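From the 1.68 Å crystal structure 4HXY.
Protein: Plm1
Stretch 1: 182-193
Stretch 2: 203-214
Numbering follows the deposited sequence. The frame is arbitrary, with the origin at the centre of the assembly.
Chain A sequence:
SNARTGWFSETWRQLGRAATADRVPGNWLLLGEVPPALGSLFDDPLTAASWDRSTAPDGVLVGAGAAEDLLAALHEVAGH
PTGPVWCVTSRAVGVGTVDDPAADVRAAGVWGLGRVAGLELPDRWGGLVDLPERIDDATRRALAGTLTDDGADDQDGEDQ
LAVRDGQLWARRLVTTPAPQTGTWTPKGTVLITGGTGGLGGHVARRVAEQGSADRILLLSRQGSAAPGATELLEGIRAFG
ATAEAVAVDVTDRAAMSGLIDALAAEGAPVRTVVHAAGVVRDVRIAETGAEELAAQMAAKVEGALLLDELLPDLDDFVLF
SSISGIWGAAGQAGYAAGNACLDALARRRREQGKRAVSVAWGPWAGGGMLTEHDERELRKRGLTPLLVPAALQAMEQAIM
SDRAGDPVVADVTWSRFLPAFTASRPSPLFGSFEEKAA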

# COMPACT_ATOMS: atom_id res chain seq x y z
N GLY A 182 2.91 -16.15 -20.79
CA GLY A 182 3.40 -17.51 -20.61
C GLY A 182 3.33 -17.94 -19.16
O GLY A 182 2.80 -17.23 -18.29
N THR A 183 3.86 -19.13 -18.90
CA THR A 183 3.81 -19.78 -17.59
C THR A 183 4.93 -19.27 -16.68
O THR A 183 6.05 -19.14 -17.12
CB THR A 183 4.01 -21.30 -17.81
OG1 THR A 183 2.94 -21.79 -18.63
CG2 THR A 183 4.03 -22.05 -16.49
N TRP A 184 4.62 -19.01 -15.41
CA TRP A 184 5.64 -18.63 -14.43
C TRP A 184 6.44 -19.87 -14.04
O TRP A 184 5.87 -20.84 -13.55
CB TRP A 184 4.99 -18.00 -13.19
CG TRP A 184 5.98 -17.45 -12.22
CD1 TRP A 184 7.13 -16.76 -12.49
CD2 TRP A 184 5.90 -17.55 -10.80
NE1 TRP A 184 7.77 -16.42 -11.31
CE2 TRP A 184 7.02 -16.89 -10.27
CE3 TRP A 184 4.98 -18.13 -9.92
CZ2 TRP A 184 7.25 -16.80 -8.89
CZ3 TRP A 184 5.22 -18.05 -8.55
CH2 TRP A 184 6.34 -17.39 -8.07
N THR A 185 7.76 -19.83 -14.25
CA THR A 185 8.64 -20.98 -14.01
C THR A 185 9.85 -20.54 -13.19
O THR A 185 10.97 -20.51 -13.68
CB THR A 185 9.08 -21.65 -15.32
OG1 THR A 185 9.74 -20.70 -16.16
CG2 THR A 185 7.90 -22.27 -16.06
N PRO A 186 9.62 -20.19 -11.91
CA PRO A 186 10.72 -19.74 -11.08
C PRO A 186 11.77 -20.82 -10.87
O PRO A 186 11.42 -22.00 -10.70
CB PRO A 186 10.04 -19.43 -9.74
CG PRO A 186 8.82 -20.23 -9.74
CD PRO A 186 8.36 -20.29 -11.15
N LYS A 187 13.02 -20.41 -10.86
CA LYS A 187 14.17 -21.33 -10.82
C LYS A 187 14.99 -21.16 -9.56
O LYS A 187 14.92 -20.12 -8.88
CB LYS A 187 15.04 -21.08 -12.06
CG LYS A 187 14.30 -21.43 -13.36
CD LYS A 187 14.99 -20.89 -14.58
CE LYS A 187 14.07 -21.00 -15.77
NZ LYS A 187 12.88 -20.10 -15.71
N GLY A 188 15.80 -22.17 -9.25
CA GLY A 188 16.71 -22.08 -8.13
C GLY A 188 15.96 -22.12 -6.81
O GLY A 188 15.03 -22.92 -6.65
N THR A 189 16.37 -21.25 -5.89
CA THR A 189 15.76 -21.15 -4.56
C THR A 189 14.67 -20.08 -4.54
O THR A 189 14.93 -18.91 -4.87
CB THR A 189 16.83 -20.85 -3.52
OG1 THR A 189 17.76 -21.94 -3.50
CG2 THR A 189 16.23 -20.68 -2.14
N VAL A 190 13.47 -20.51 -4.16
CA VAL A 190 12.30 -19.64 -4.06
C VAL A 190 12.02 -19.45 -2.57
O VAL A 190 11.83 -20.43 -1.85
CB VAL A 190 11.09 -20.28 -4.75
CG1 VAL A 190 9.86 -19.39 -4.67
CG2 VAL A 190 11.41 -20.55 -6.21
N LEU A 191 12.05 -18.19 -2.12
CA LEU A 191 11.80 -17.84 -0.73
C LEU A 191 10.41 -17.22 -0.61
O LEU A 191 10.13 -16.21 -1.23
CB LEU A 191 12.87 -16.87 -0.24
CG LEU A 191 12.71 -16.29 1.17
CD1 LEU A 191 12.81 -17.43 2.19
CD2 LEU A 191 13.75 -15.20 1.42
N ILE A 192 9.55 -17.84 0.18
CA ILE A 192 8.19 -17.36 0.36
C ILE A 192 8.02 -16.93 1.81
O ILE A 192 7.96 -17.77 2.71
CB ILE A 192 7.15 -18.43 -0.05
CG1 ILE A 192 7.39 -18.91 -1.49
CG2 ILE A 192 5.73 -17.87 0.13
CD1 ILE A 192 6.53 -20.12 -1.92
N THR A 193 8.00 -15.63 2.05
CA THR A 193 7.82 -15.14 3.42
C THR A 193 6.33 -15.23 3.73
O THR A 193 5.49 -15.09 2.84
CB THR A 193 8.35 -13.70 3.63
OG1 THR A 193 7.43 -12.79 3.00
CG2 THR A 193 9.81 -13.54 3.09
N VAL A 203 0.76 -20.39 -2.86
CA VAL A 203 1.83 -20.03 -3.77
C VAL A 203 2.90 -21.12 -3.78
O VAL A 203 3.36 -21.53 -4.84
CB VAL A 203 2.46 -18.69 -3.38
CG1 VAL A 203 3.69 -18.39 -4.23
CG2 VAL A 203 1.41 -17.56 -3.48
N ALA A 204 3.23 -21.61 -2.59
CA ALA A 204 4.19 -22.71 -2.44
C ALA A 204 3.77 -23.94 -3.25
O ALA A 204 4.60 -24.51 -3.97
CB ALA A 204 4.34 -23.10 -0.98
N ARG A 205 2.50 -24.32 -3.15
CA ARG A 205 1.99 -25.48 -3.90
C ARG A 205 2.03 -25.23 -5.42
O ARG A 205 2.31 -26.14 -6.19
CB ARG A 205 0.57 -25.81 -3.46
CG ARG A 205 0.45 -26.28 -2.04
CD ARG A 205 -1.02 -26.60 -1.71
NE ARG A 205 -1.31 -26.67 -0.28
CZ ARG A 205 -1.89 -25.72 0.46
NH1 ARG A 205 -2.10 -25.94 1.75
NH2 ARG A 205 -2.28 -24.55 -0.06
N ARG A 206 1.72 -24.00 -5.83
CA ARG A 206 1.76 -23.63 -7.24
C ARG A 206 3.17 -23.75 -7.81
O ARG A 206 3.37 -24.31 -8.89
CB ARG A 206 1.23 -22.20 -7.44
CG ARG A 206 1.30 -21.65 -8.87
CD ARG A 206 0.75 -22.60 -9.93
NE ARG A 206 -0.66 -22.92 -9.75
CZ ARG A 206 -1.69 -22.35 -10.39
NH1 ARG A 206 -2.92 -22.75 -10.12
NH2 ARG A 206 -1.50 -21.40 -11.31
N VAL A 207 4.14 -23.23 -7.06
CA VAL A 207 5.55 -23.31 -7.46
C VAL A 207 5.97 -24.77 -7.55
O VAL A 207 6.62 -25.18 -8.52
CB VAL A 207 6.44 -22.55 -6.45
CG1 VAL A 207 7.93 -22.78 -6.75
CG2 VAL A 207 6.12 -21.09 -6.49
N ALA A 208 5.60 -25.55 -6.55
CA ALA A 208 5.99 -26.96 -6.49
C ALA A 208 5.44 -27.74 -7.68
O ALA A 208 6.16 -28.51 -8.34
CB ALA A 208 5.53 -27.57 -5.19
N GLU A 209 4.17 -27.51 -7.97
CA GLU A 209 3.48 -28.13 -9.12
C GLU A 209 4.15 -27.85 -10.47
O GLU A 209 4.11 -28.68 -11.40
CB GLU A 209 2.02 -27.64 -9.16
CG GLU A 209 1.13 -28.34 -8.15
CD GLU A 209 -0.16 -27.58 -7.87
OE1 GLU A 209 -0.59 -26.77 -8.73
OE2 GLU A 209 -0.74 -27.78 -6.78
N GLN A 210 4.76 -26.68 -10.61
CA GLN A 210 5.38 -26.29 -11.86
C GLN A 210 6.62 -27.11 -12.17
O GLN A 210 6.97 -27.34 -13.33
CB GLN A 210 5.76 -24.81 -11.81
CG GLN A 210 6.18 -24.26 -13.13
CD GLN A 210 5.20 -24.61 -14.24
OE1 GLN A 210 3.98 -24.41 -14.10
NE2 GLN A 210 5.71 -25.14 -15.35
N GLY A 211 7.32 -27.52 -11.13
CA GLY A 211 8.48 -28.39 -11.31
C GLY A 211 9.67 -27.66 -11.91
O GLY A 211 10.51 -28.28 -12.58
N SER A 212 9.74 -26.35 -11.68
CA SER A 212 10.81 -25.51 -12.21
C SER A 212 11.92 -25.16 -11.22
O SER A 212 13.02 -24.83 -11.63
CB SER A 212 10.20 -24.20 -12.75
OG SER A 212 9.45 -23.54 -11.75
N ALA A 213 11.60 -25.16 -9.94
CA ALA A 213 12.54 -24.73 -8.91
C ALA A 213 13.38 -25.87 -8.37
O ALA A 213 12.98 -27.04 -8.42
CB ALA A 213 11.81 -24.03 -7.75
N ASP A 214 14.55 -25.52 -7.81
CA ASP A 214 15.38 -26.48 -7.06
C ASP A 214 14.96 -26.60 -5.60
O ASP A 214 14.97 -27.70 -5.04
CB ASP A 214 16.85 -26.07 -7.11
CG ASP A 214 17.49 -26.29 -8.48
OD1 ASP A 214 17.00 -27.14 -9.27
OD2 ASP A 214 18.50 -25.58 -8.77
O HOH W 1 3.37 -22.15 -12.66
O HOH W 2 15.72 -24.49 -10.77

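What does Ile 192 do beside Val 203 and Ala 204? It points from the strand toward the helix, which runs nearly antiparallel to it at 166°. With chi1 m and chi2 t, the side chain extends until CD1 lies 3.5 Å from Ala 204 CA and 4.0 Å from Val 203 CG1. Ile 192 CD1 also lies 3.8 Å from Ala 204 CB, so the small alanine is met at both CA and CB, and the contact is wholly apolar and buried.

How is Val 207 enclosed one turn further on? Val 207 CG2 lies 3.8 Å from Trp 184 CZ3; Val 207 CG1 lies 4.0 Å from Pro 186 CG and 4.2 Å from Val 190 CG2. A compact, branched side chain suits this buried site.

Why does Ser 212 cover so much surface beyond the helix? Its CB points toward stretch 1, and the p rotamer brings OG to 2.7 Å from Pro 186 O, to which it donates a hydrogen bond. Two residues on, Asp 214 N donates to Gly 188 O at 2.9 Å.

Where does water help? The O of water 1 lies 3.0 Å from Trp 184 O and 2.7 Å from Gln 210 OE1, and donates to both. The O of water 2 accepts from Gly 188 N at 2.8 Å and donates to Ser 212 O at 2.9 Å, linking the two backbones.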